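Local coordinates for protein heat-inducible transcription repressor hrcA homolog (PDB 1STZ) that probably represses class I heat shock genes, the grpE-dnaK-dnaJ and groELS operons, by binding DNA and preventing their induction, at residues 23-28 with 86-91; 285-291 with 304-310; 127-132 with 316-321. All blocks are in the same frame, centred on the assembly; numbering follows the deposited sequence.

Contact 1. Residues 23-28 with 86-91; sequences LYCIVR and FYYEEM
Build two helical segments, 23-28 on helix 17-33 and 86-91 on helix 81-94, with phi/psi near -60/-45, easing to about -72/-35 at E90 and M91. Their axes pass 9.8 Å apart at a signed crossing angle of -105°, a near-perpendicular crossing centred on Y24 and Y87, whose CA atoms lie 5.8 Å apart. Set chi1 to t for L23, Y24, V27, F86 and Y87, with chi2 -104° for Y24, 88° for F86 and 82° for Y87. Y87 points into the crossing; its CG is 3.4 Å from V27 CG1 and its CE1 3.5 Å from Y24 CE2. The Y24 and Y87 rings are nearly parallel, planes at 28° and centroids 5.2 Å apart, but slid apart and barely overlapping. L23 and F86 are apolar neighbours. M91 (chi1 m, chi2 -93° between wells, chi3 p) brings SD to the edge of the Y24 ring, 4.9 Å from its centroid: a Met-aromatic contact. R28 (t, t, m) rests CB 4.0 Å from Y87 CE1. Helix 81-94, which follows the wing 68-69/78-79, packs across the first helix of the probable DNA-binding winged-helix domain. No hydrogen bond joins the segments: apolar and aromatic contacts fill the crossing, with R28 at its exposed edge.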
loop_
_atom_site.group_PDB
_atom_site.type_symbol
_atom_site.label_atom_id
_atom_site.label_comp_id
_atom_site.label_asym_id
_atom_site.label_seq_id
_atom_site.Cartn_x
_atom_site.Cartn_y
_atom_site.Cartn_z
ATOM N N LEU A 23 17.419 5.454 -32.329
ATOM C CA LEU A 23 15.966 5.451 -32.399
ATOM C C LEU A 23 15.397 5.236 -31.003
ATOM O O LEU A 23 14.433 5.875 -30.603
ATOM C CB LEU A 23 15.487 4.338 -33.328
ATOM C CG LEU A 23 14.142 4.489 -34.043
ATOM C CD1 LEU A 23 13.494 3.134 -34.302
ATOM C CD2 LEU A 23 13.171 5.438 -33.396
ATOM N N TYR A 24 16.023 4.326 -30.270
ATOM C CA TYR A 24 15.620 4.015 -28.913
ATOM C C TYR A 24 15.707 5.255 -28.017
ATOM O O TYR A 24 14.777 5.549 -27.266
ATOM C CB TYR A 24 16.513 2.898 -28.382
ATOM C CG TYR A 24 16.130 2.407 -27.032
ATOM C CD1 TYR A 24 16.856 2.768 -25.914
ATOM C CD2 TYR A 24 15.035 1.576 -26.871
ATOM C CE1 TYR A 24 16.514 2.305 -24.672
ATOM C CE2 TYR A 24 14.681 1.111 -25.635
ATOM C CZ TYR A 24 15.422 1.483 -24.542
ATOM O OH TYR A 24 15.051 1.030 -23.319
ATOM N N CYS A 25 16.802 6.006 -28.121
ATOM C CA CYS A 25 16.981 7.186 -27.270
ATOM C C CYS A 25 15.966 8.280 -27.590
ATOM O O CYS A 25 15.426 8.891 -26.676
ATOM C CB CYS A 25 18.403 7.736 -27.359
ATOM S SG CYS A 25 19.547 6.782 -26.344
ATOM N N ILE A 26 15.718 8.512 -28.877
ATOM C CA ILE A 26 14.749 9.507 -29.322
ATOM C C ILE A 26 13.377 9.234 -28.703
ATOM O O ILE A 26 12.776 10.123 -28.114
ATOM C CB ILE A 26 14.655 9.519 -30.879
ATOM C CG1 ILE A 26 15.891 10.194 -31.480
ATOM C CG2 ILE A 26 13.386 10.224 -31.367
ATOM C CD1 ILE A 26 16.177 9.811 -32.912
ATOM N N VAL A 27 12.899 8.000 -28.835
ATOM C CA VAL A 27 11.592 7.608 -28.317
ATOM C C VAL A 27 11.543 7.723 -26.802
ATOM O O VAL A 27 10.582 8.239 -26.251
ATOM C CB VAL A 27 11.214 6.169 -28.736
ATOM C CG1 VAL A 27 9.874 5.786 -28.153
ATOM C CG2 VAL A 27 11.141 6.058 -30.254
ATOM N N ARG A 28 12.592 7.275 -26.129
ATOM C CA ARG A 28 12.670 7.360 -24.681
ATOM C C ARG A 28 12.657 8.817 -24.232
ATOM O O ARG A 28 11.964 9.186 -23.286
ATOM C CB ARG A 28 13.960 6.683 -24.197
ATOM C CG ARG A 28 14.056 6.513 -22.702
ATOM C CD ARG A 28 15.473 6.290 -22.214
ATOM N NE ARG A 28 15.842 4.872 -22.163
ATOM C CZ ARG A 28 15.413 4.009 -21.239
ATOM N NH1 ARG A 28 14.564 4.400 -20.290
ATOM N NH2 ARG A 28 15.823 2.738 -21.266
ATOM N N PHE A 86 8.672 -0.052 -32.471
ATOM C CA PHE A 86 10.066 -0.491 -32.398
ATOM C C PHE A 86 10.554 -0.376 -30.962
ATOM O O PHE A 86 11.154 -1.295 -30.446
ATOM C CB PHE A 86 10.955 0.345 -33.325
ATOM C CG PHE A 86 12.428 0.073 -33.152
ATOM C CD1 PHE A 86 13.042 -0.934 -33.871
ATOM C CD2 PHE A 86 13.183 0.810 -32.243
ATOM C CE1 PHE A 86 14.405 -1.194 -33.705
ATOM C CE2 PHE A 86 14.537 0.568 -32.082
ATOM C CZ PHE A 86 15.147 -0.437 -32.809
ATOM N N TYR A 87 10.260 0.754 -30.315
ATOM C CA TYR A 87 10.688 0.995 -28.933
ATOM C C TYR A 87 10.121 -0.069 -28.003
ATOM O O TYR A 87 10.863 -0.689 -27.259
ATOM C CB TYR A 87 10.261 2.382 -28.465
ATOM C CG TYR A 87 10.490 2.657 -26.999
ATOM C CD1 TYR A 87 11.741 3.044 -26.527
ATOM C CD2 TYR A 87 9.447 2.547 -26.081
ATOM C CE1 TYR A 87 11.952 3.301 -25.161
ATOM C CE2 TYR A 87 9.641 2.807 -24.727
ATOM C CZ TYR A 87 10.892 3.185 -24.270
ATOM O OH TYR A 87 11.079 3.440 -22.919
ATOM N N TYR A 88 8.813 -0.299 -28.073
ATOM C CA TYR A 88 8.153 -1.330 -27.260
ATOM C C TYR A 88 8.785 -2.723 -27.419
ATOM O O TYR A 88 9.009 -3.414 -26.421
ATOM C CB TYR A 88 6.660 -1.409 -27.600
ATOM C CG TYR A 88 5.896 -2.504 -26.891
ATOM C CD1 TYR A 88 5.546 -2.384 -25.557
ATOM C CD2 TYR A 88 5.522 -3.657 -27.559
ATOM C CE1 TYR A 88 4.856 -3.412 -24.895
ATOM C CE2 TYR A 88 4.821 -4.666 -26.926
ATOM C CZ TYR A 88 4.488 -4.540 -25.593
ATOM O OH TYR A 88 3.796 -5.547 -24.963
ATOM N N GLU A 89 9.032 -3.139 -28.658
ATOM C CA GLU A 89 9.624 -4.452 -28.924
ATOM C C GLU A 89 11.006 -4.593 -28.285
ATOM O O GLU A 89 11.352 -5.655 -27.786
ATOM C CB GLU A 89 9.745 -4.710 -30.432
ATOM C CG GLU A 89 8.420 -4.925 -31.159
ATOM C CD GLU A 89 7.684 -6.159 -30.678
ATOM O OE1 GLU A 89 8.308 -7.246 -30.584
ATOM O OE2 GLU A 89 6.476 -6.052 -30.394
ATOM N N GLU A 90 11.788 -3.518 -28.303
ATOM C CA GLU A 90 13.122 -3.534 -27.715
ATOM C C GLU A 90 13.068 -3.550 -26.188
ATOM O O GLU A 90 13.901 -4.195 -25.560
ATOM C CB GLU A 90 13.957 -2.347 -28.207
ATOM C CG GLU A 90 14.408 -2.479 -29.665
ATOM C CD GLU A 90 15.420 -3.605 -29.899
ATOM O OE1 GLU A 90 16.164 -3.980 -28.949
ATOM O OE2 GLU A 90 15.477 -4.117 -31.047
ATOM N N MET A 91 12.090 -2.873 -25.589
ATOM C CA MET A 91 11.947 -2.908 -24.122
ATOM C C MET A 91 11.454 -4.259 -23.658
ATOM O O MET A 91 11.842 -4.714 -22.595
ATOM C CB MET A 91 11.000 -1.828 -23.600
ATOM C CG MET A 91 11.479 -0.410 -23.859
ATOM S SD MET A 91 12.451 0.330 -22.502
ATOM C CE MET A 91 13.546 -0.991 -21.970
#

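Contact 2. Residues 285-291 with 304-310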
loop_
_atom_site.group_PDB
_atom_site.type_symbol
_atom_site.label_atom_id
_atom_site.label_comp_id
_atom_site.label_asym_id
_atom_site.label_seq_id
_atom_site.Cartn_x
_atom_site.Cartn_y
_atom_site.Cartn_z
ATOM N N GLU A 285 -6.537 7.215 -32.723
ATOM C CA GLU A 285 -5.123 7.199 -33.159
ATOM C C GLU A 285 -4.131 7.720 -32.136
ATOM O O GLU A 285 -2.953 7.394 -32.226
ATOM C CB GLU A 285 -4.922 8.039 -34.433
ATOM C CG GLU A 285 -5.017 7.278 -35.731
ATOM C CD GLU A 285 -4.440 8.061 -36.922
ATOM O OE1 GLU A 285 -4.834 9.243 -37.124
ATOM O OE2 GLU A 285 -3.589 7.492 -37.653
ATOM N N LYS A 286 -4.594 8.543 -31.199
ATOM C CA LYS A 286 -3.743 9.113 -30.136
ATOM C C LYS A 286 -3.433 8.179 -28.983
ATOM O O LYS A 286 -2.607 8.519 -28.135
ATOM C CB LYS A 286 -4.385 10.360 -29.540
ATOM C CG LYS A 286 -4.668 11.426 -30.571
ATOM C CD LYS A 286 -3.444 12.212 -30.923
ATOM C CE LYS A 286 -3.662 13.677 -30.548
ATOM N NZ LYS A 286 -3.766 13.868 -29.089
ATOM N N PHE A 287 -4.089 7.016 -28.950
ATOM C CA PHE A 287 -4.016 6.065 -27.824
ATOM C C PHE A 287 -3.143 4.852 -28.117
ATOM O O PHE A 287 -2.839 4.560 -29.273
ATOM C CB PHE A 287 -5.427 5.552 -27.514
ATOM C CG PHE A 287 -6.351 6.612 -26.993
ATOM C CD1 PHE A 287 -7.202 7.306 -27.854
ATOM C CD2 PHE A 287 -6.372 6.923 -25.655
ATOM C CE1 PHE A 287 -8.051 8.287 -27.381
ATOM C CE2 PHE A 287 -7.232 7.931 -25.167
ATOM C CZ PHE A 287 -8.069 8.588 -26.020
ATOM N N ALA A 288 -2.725 4.193 -27.041
ATOM C CA ALA A 288 -2.287 2.813 -27.030
ATOM C C ALA A 288 -3.234 2.035 -26.087
ATOM O O ALA A 288 -3.713 2.584 -25.071
ATOM C CB ALA A 288 -0.878 2.729 -26.534
ATOM N N VAL A 289 -3.520 0.783 -26.426
ATOM C CA VAL A 289 -4.286 -0.110 -25.548
ATOM C C VAL A 289 -3.540 -1.388 -25.259
ATOM O O VAL A 289 -3.159 -2.084 -26.177
ATOM C CB VAL A 289 -5.574 -0.655 -26.195
ATOM C CG1 VAL A 289 -6.651 -0.888 -25.124
ATOM C CG2 VAL A 289 -6.015 0.148 -27.340
ATOM N N PHE A 290 -3.370 -1.712 -23.995
ATOM C CA PHE A 290 -2.980 -3.052 -23.575
ATOM C C PHE A 290 -4.236 -3.861 -23.337
ATOM O O PHE A 290 -5.192 -3.385 -22.751
ATOM C CB PHE A 290 -2.158 -3.028 -22.293
ATOM C CG PHE A 290 -0.717 -2.669 -22.507
ATOM C CD1 PHE A 290 -0.327 -1.369 -22.557
ATOM C CD2 PHE A 290 0.238 -3.651 -22.683
ATOM C CE1 PHE A 290 1.012 -1.029 -22.770
ATOM C CE2 PHE A 290 1.571 -3.313 -22.892
ATOM C CZ PHE A 290 1.948 -2.001 -22.918
ATOM N N SER A 291 -4.242 -5.080 -23.814
ATOM C CA SER A 291 -5.356 -5.953 -23.580
ATOM C C SER A 291 -4.884 -7.361 -23.271
ATOM O O SER A 291 -3.760 -7.765 -23.619
ATOM C CB SER A 291 -6.301 -5.924 -24.774
ATOM O OG SER A 291 -5.699 -6.489 -25.931
ATOM N N VAL A 304 -9.476 -7.501 -20.029
ATOM C CA VAL A 304 -9.032 -6.269 -19.397
ATOM C C VAL A 304 -8.391 -5.368 -20.449
ATOM O O VAL A 304 -7.627 -5.839 -21.283
ATOM C CB VAL A 304 -7.984 -6.554 -18.313
ATOM C CG1 VAL A 304 -7.557 -5.277 -17.605
ATOM C CG2 VAL A 304 -8.518 -7.567 -17.308
ATOM N N TYR A 305 -8.696 -4.080 -20.385
ATOM C CA TYR A 305 -8.180 -3.073 -21.306
ATOM C C TYR A 305 -7.595 -1.902 -20.533
ATOM O O TYR A 305 -8.222 -1.400 -19.611
ATOM C CB TYR A 305 -9.290 -2.551 -22.207
ATOM C CG TYR A 305 -9.985 -3.627 -22.991
ATOM C CD1 TYR A 305 -11.040 -4.327 -22.444
ATOM C CD2 TYR A 305 -9.588 -3.938 -24.285
ATOM C CE1 TYR A 305 -11.690 -5.318 -23.165
ATOM C CE2 TYR A 305 -10.219 -4.927 -25.003
ATOM C CZ TYR A 305 -11.274 -5.613 -24.443
ATOM O OH TYR A 305 -11.931 -6.585 -25.170
ATOM N N LEU A 306 -6.381 -1.498 -20.907
ATOM C CA LEU A 306 -5.739 -0.275 -20.425
ATOM C C LEU A 306 -5.519 0.687 -21.607
ATOM O O LEU A 306 -4.754 0.391 -22.533
ATOM C CB LEU A 306 -4.371 -0.636 -19.856
ATOM C CG LEU A 306 -3.622 0.256 -18.866
ATOM C CD1 LEU A 306 -2.165 0.342 -19.217
ATOM C CD2 LEU A 306 -4.217 1.617 -18.619
ATOM N N PHE A 307 -6.139 1.842 -21.550
ATOM C CA PHE A 307 -5.982 2.871 -22.557
ATOM C C PHE A 307 -5.158 3.997 -21.965
ATOM O O PHE A 307 -5.455 4.476 -20.886
ATOM C CB PHE A 307 -7.338 3.427 -22.989
ATOM C CG PHE A 307 -8.204 2.439 -23.691
ATOM C CD1 PHE A 307 -9.141 1.700 -22.989
ATOM C CD2 PHE A 307 -8.123 2.285 -25.063
ATOM C CE1 PHE A 307 -9.976 0.790 -23.655
ATOM C CE2 PHE A 307 -8.929 1.387 -25.715
ATOM C CZ PHE A 307 -9.860 0.630 -24.999
ATOM N N THR A 308 -4.122 4.418 -22.683
ATOM C CA THR A 308 -3.355 5.603 -22.330
ATOM C C THR A 308 -3.111 6.379 -23.585
ATOM O O THR A 308 -3.369 5.894 -24.675
ATOM C CB THR A 308 -1.972 5.210 -21.732
ATOM O OG1 THR A 308 -1.238 4.411 -22.673
ATOM C CG2 THR A 308 -2.116 4.307 -20.500
ATOM N N SER A 309 -2.574 7.576 -23.453
ATOM C CA SER A 309 -1.852 8.164 -24.566
ATOM C C SER A 309 -0.780 7.184 -25.074
ATOM O O SER A 309 -0.190 6.425 -24.295
ATOM C CB SER A 309 -1.175 9.454 -24.151
ATOM O OG SER A 309 -0.398 9.944 -25.222
ATOM N N LYS A 310 -0.527 7.208 -26.375
ATOM C CA LYS A 310 0.576 6.426 -26.952
ATOM C C LYS A 310 1.937 6.999 -26.595
ATOM O O LYS A 310 2.948 6.340 -26.812
ATOM C CB LYS A 310 0.435 6.272 -28.477
ATOM C CG LYS A 310 0.522 7.525 -29.295
ATOM C CD LYS A 310 0.318 7.176 -30.771
ATOM C CE LYS A 310 0.165 8.421 -31.657
ATOM N NZ LYS A 310 -0.162 8.002 -33.052
HETATM O O HOH W 1 -1.050 10.759 -27.826
HETATM O O HOH W 2 -1.376 1.636 -22.939
#
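Four backbone hydrogen bonds pair the strands: A288 N to T308 O and T308 N to A288 O, both 3.0 Å, and F290 N to L306 O and L306 N to F290 O, both 2.9 Å. A fifth continues past their end, K310 N to K286 O at 3.0 Å; K310 NZ donates to E285 O at 3.0 Å and forms a salt bridge with D81. One water joins K286 O (2.7 Å) to S309 OG (2.8 Å), a hydroxyl that also bonds T244. These are the arms of a beta hairpin, strands 287-296 and 299-309, fourth and third in a five-stranded antiparallel sheet; strand 272-275 pairs with the first arm and strand 134-138 with the second. V289 and F307 form the non-hydrogen-bonded pair between A288/T308 and F290/L306, S291 and Y305 the next one beyond. On their face, V289 CG1 sits over the F307 ring, 3.5 Å from its centroid, in a CH-pi contact. The other face carries A288, F290, L306 and T308 beneath helices 116-131 and 314-334.

Contact 3. Residues 127-132 with 316-321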
loop_
_atom_site.group_PDB
_atom_site.type_symbol
_atom_site.label_atom_id
_atom_site.label_comp_id
_atom_site.label_asym_id
_atom_site.label_seq_id
_atom_site.Cartn_x
_atom_site.Cartn_y
_atom_site.Cartn_z
ATOM N N LEU A 127 -4.224 -0.543 -11.236
ATOM C CA LEU A 127 -3.744 -0.523 -12.601
ATOM C C LEU A 127 -3.839 0.898 -13.200
ATOM O O LEU A 127 -2.885 1.380 -13.788
ATOM C CB LEU A 127 -4.549 -1.510 -13.459
ATOM C CG LEU A 127 -3.950 -2.269 -14.647
ATOM C CD1 LEU A 127 -5.019 -2.662 -15.672
ATOM C CD2 LEU A 127 -2.817 -1.622 -15.323
ATOM N N ALA A 128 -4.999 1.533 -13.071
ATOM C CA ALA A 128 -5.224 2.901 -13.556
ATOM C C ALA A 128 -4.283 3.891 -12.890
ATOM O O ALA A 128 -3.678 4.739 -13.551
ATOM C CB ALA A 128 -6.672 3.335 -13.293
ATOM N N ARG A 129 -4.166 3.791 -11.576
ATOM C CA ARG A 129 -3.306 4.699 -10.824
ATOM C C ARG A 129 -1.829 4.618 -11.206
ATOM O O ARG A 129 -1.191 5.644 -11.414
ATOM C CB ARG A 129 -3.447 4.445 -9.340
ATOM C CG ARG A 129 -2.635 5.387 -8.503
ATOM C CD ARG A 129 -3.123 5.498 -7.089
ATOM N NE ARG A 129 -3.257 4.190 -6.452
ATOM C CZ ARG A 129 -3.342 3.996 -5.134
ATOM N NH1 ARG A 129 -3.290 5.028 -4.288
ATOM N NH2 ARG A 129 -3.477 2.760 -4.654
ATOM N N LEU A 130 -1.304 3.409 -11.329
ATOM C CA LEU A 130 0.122 3.197 -11.559
ATOM C C LEU A 130 0.562 3.487 -12.999
ATOM O O LEU A 130 1.730 3.708 -13.245
ATOM C CB LEU A 130 0.502 1.760 -11.213
ATOM C CG LEU A 130 0.304 1.308 -9.776
ATOM C CD1 LEU A 130 0.920 -0.066 -9.580
ATOM C CD2 LEU A 130 0.877 2.325 -8.786
ATOM N N THR A 131 -0.366 3.449 -13.943
ATOM C CA THR A 131 -0.061 3.709 -15.344
ATOM C C THR A 131 -0.613 5.038 -15.865
ATOM O O THR A 131 -0.436 5.346 -17.038
ATOM C CB THR A 131 -0.635 2.611 -16.219
ATOM O OG1 THR A 131 -2.064 2.609 -16.096
ATOM C CG2 THR A 131 -0.165 1.246 -15.760
ATOM N N GLU A 132 -1.308 5.788 -15.022
ATOM C CA GLU A 132 -2.021 6.988 -15.437
ATOM C C GLU A 132 -2.869 6.718 -16.671
ATOM O O GLU A 132 -2.849 7.496 -17.636
ATOM C CB GLU A 132 -1.033 8.139 -15.703
ATOM C CG GLU A 132 -0.166 8.518 -14.504
ATOM C CD GLU A 132 1.056 9.345 -14.908
ATOM O OE1 GLU A 132 1.584 9.152 -16.036
ATOM O OE2 GLU A 132 1.511 10.180 -14.091
ATOM N N ARG A 316 6.795 0.232 -18.101
ATOM C CA ARG A 316 6.049 0.305 -16.842
ATOM C C ARG A 316 4.641 -0.259 -17.047
ATOM O O ARG A 316 4.194 -1.091 -16.264
ATOM C CB ARG A 316 6.023 1.742 -16.305
ATOM C CG ARG A 316 5.191 1.969 -15.047
ATOM C CD ARG A 316 4.661 3.397 -14.887
ATOM N NE ARG A 316 3.845 3.832 -16.027
ATOM C CZ ARG A 316 3.451 5.086 -16.267
ATOM N NH1 ARG A 316 3.788 6.072 -15.457
ATOM N NH2 ARG A 316 2.726 5.362 -17.346
ATOM N N ASN A 317 3.977 0.148 -18.122
ATOM C CA ASN A 317 2.590 -0.251 -18.358
ATOM C C ASN A 317 2.445 -1.758 -18.583
ATOM O O ASN A 317 1.486 -2.371 -18.106
ATOM C CB ASN A 317 1.973 0.497 -19.548
ATOM C CG ASN A 317 1.846 1.983 -19.310
ATOM O OD1 ASN A 317 2.094 2.485 -18.219
ATOM N ND2 ASN A 317 1.472 2.703 -20.350
ATOM N N HIS A 318 3.381 -2.329 -19.333
ATOM C CA HIS A 318 3.421 -3.765 -19.595
ATOM C C HIS A 318 3.607 -4.529 -18.305
ATOM O O HIS A 318 2.899 -5.496 -18.034
ATOM C CB HIS A 318 4.553 -4.157 -20.549
ATOM C CG HIS A 318 4.596 -5.623 -20.824
ATOM N ND1 HIS A 318 5.493 -6.467 -20.209
ATOM C CD2 HIS A 318 3.821 -6.405 -21.616
ATOM C CE1 HIS A 318 5.265 -7.706 -20.606
ATOM N NE2 HIS A 318 4.261 -7.698 -21.464
ATOM N N ARG A 319 4.565 -4.091 -17.506
ATOM C CA ARG A 319 4.880 -4.759 -16.254
ATOM C C ARG A 319 3.695 -4.762 -15.288
ATOM O O ARG A 319 3.390 -5.784 -14.694
ATOM C CB ARG A 319 6.064 -4.063 -15.619
ATOM C CG ARG A 319 6.495 -4.571 -14.267
ATOM C CD ARG A 319 7.123 -3.473 -13.426
ATOM N NE ARG A 319 8.062 -2.727 -14.236
ATOM C CZ ARG A 319 8.288 -1.420 -14.189
ATOM N NH1 ARG A 319 7.684 -0.619 -13.325
ATOM N NH2 ARG A 319 9.169 -0.909 -15.027
ATOM N N VAL A 320 3.070 -3.608 -15.116
ATOM C CA VAL A 320 1.973 -3.446 -14.192
ATOM C C VAL A 320 0.748 -4.240 -14.668
ATOM O O VAL A 320 0.078 -4.862 -13.859
ATOM C CB VAL A 320 1.602 -1.962 -14.008
ATOM C CG1 VAL A 320 0.334 -1.810 -13.220
ATOM C CG2 VAL A 320 2.698 -1.240 -13.300
ATOM N N PHE A 321 0.510 -4.254 -15.977
ATOM C CA PHE A 321 -0.675 -4.870 -16.571
ATOM C C PHE A 321 -0.560 -6.352 -16.436
ATOM O O PHE A 321 -1.459 -6.999 -15.936
ATOM C CB PHE A 321 -0.789 -4.464 -18.026
ATOM C CG PHE A 321 -2.070 -4.883 -18.714
ATOM C CD1 PHE A 321 -3.158 -4.039 -18.725
ATOM C CD2 PHE A 321 -2.132 -6.062 -19.449
ATOM C CE1 PHE A 321 -4.312 -4.372 -19.411
ATOM C CE2 PHE A 321 -3.289 -6.413 -20.144
ATOM C CZ PHE A 321 -4.385 -5.579 -20.110
#
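Here two helices pack antiparallel on one face of the five-stranded sheet in the C-terminal domain of HrcA, whose sequence family belongs to the GAF clan, consistent with a GAF-like fold. The end of helix 116-131 meets the start of helix 314-334, with segment axes 9.9 Å apart and directions 159° from each other. The seam is apolar: V320 CG1 lies 3.8 Å from L127 CD2, 4.1 Å from L130 CD1 and 4.0 Å from T131 CG2, while L127 CD1 meets F321 CD1 at 3.8 Å. T131 and F321 also touch L306 of strand 299-309, so the pair closes over the sheet. L130 and V320 reach the second subunit, packing on its L182 and E180. At the open end, E132 leaves the helix with positive phi, and its OE1 makes a long salt bridge to R316 NH1 at 3.8 Å. The R316 guanidinium lies with one face over L130 O. N317, whose ND2 bonds T312 OG1, accepts at OD1 from R316 NE and from R316 NH2, each at 3.1 Å.

Contacts 2 and 3 are buried, their centres each about 9 Å from the centre of the chain; contact 1, its centre about 23 Å out, is only partly buried. Contact 2 joins two neighbouring strands of the sheet through backbone hydrogen bonds, whereas both helix pairs rely on side chains: aromatic rings at a steep crossing in contact 1, mostly aliphatic groups plus F321 in contact 3, with a long salt bridge at its exposed end. Helix 314-334 forms one side of contact 3 and touches both other contacts; its F321 CZ lies 3.5 Å from V304 O. Y88 OH on helix 81-94 lies 3.8 Å from F290 CE2 and 3.5 Å from H318 CD2. Only contact 3 touches the second subunit.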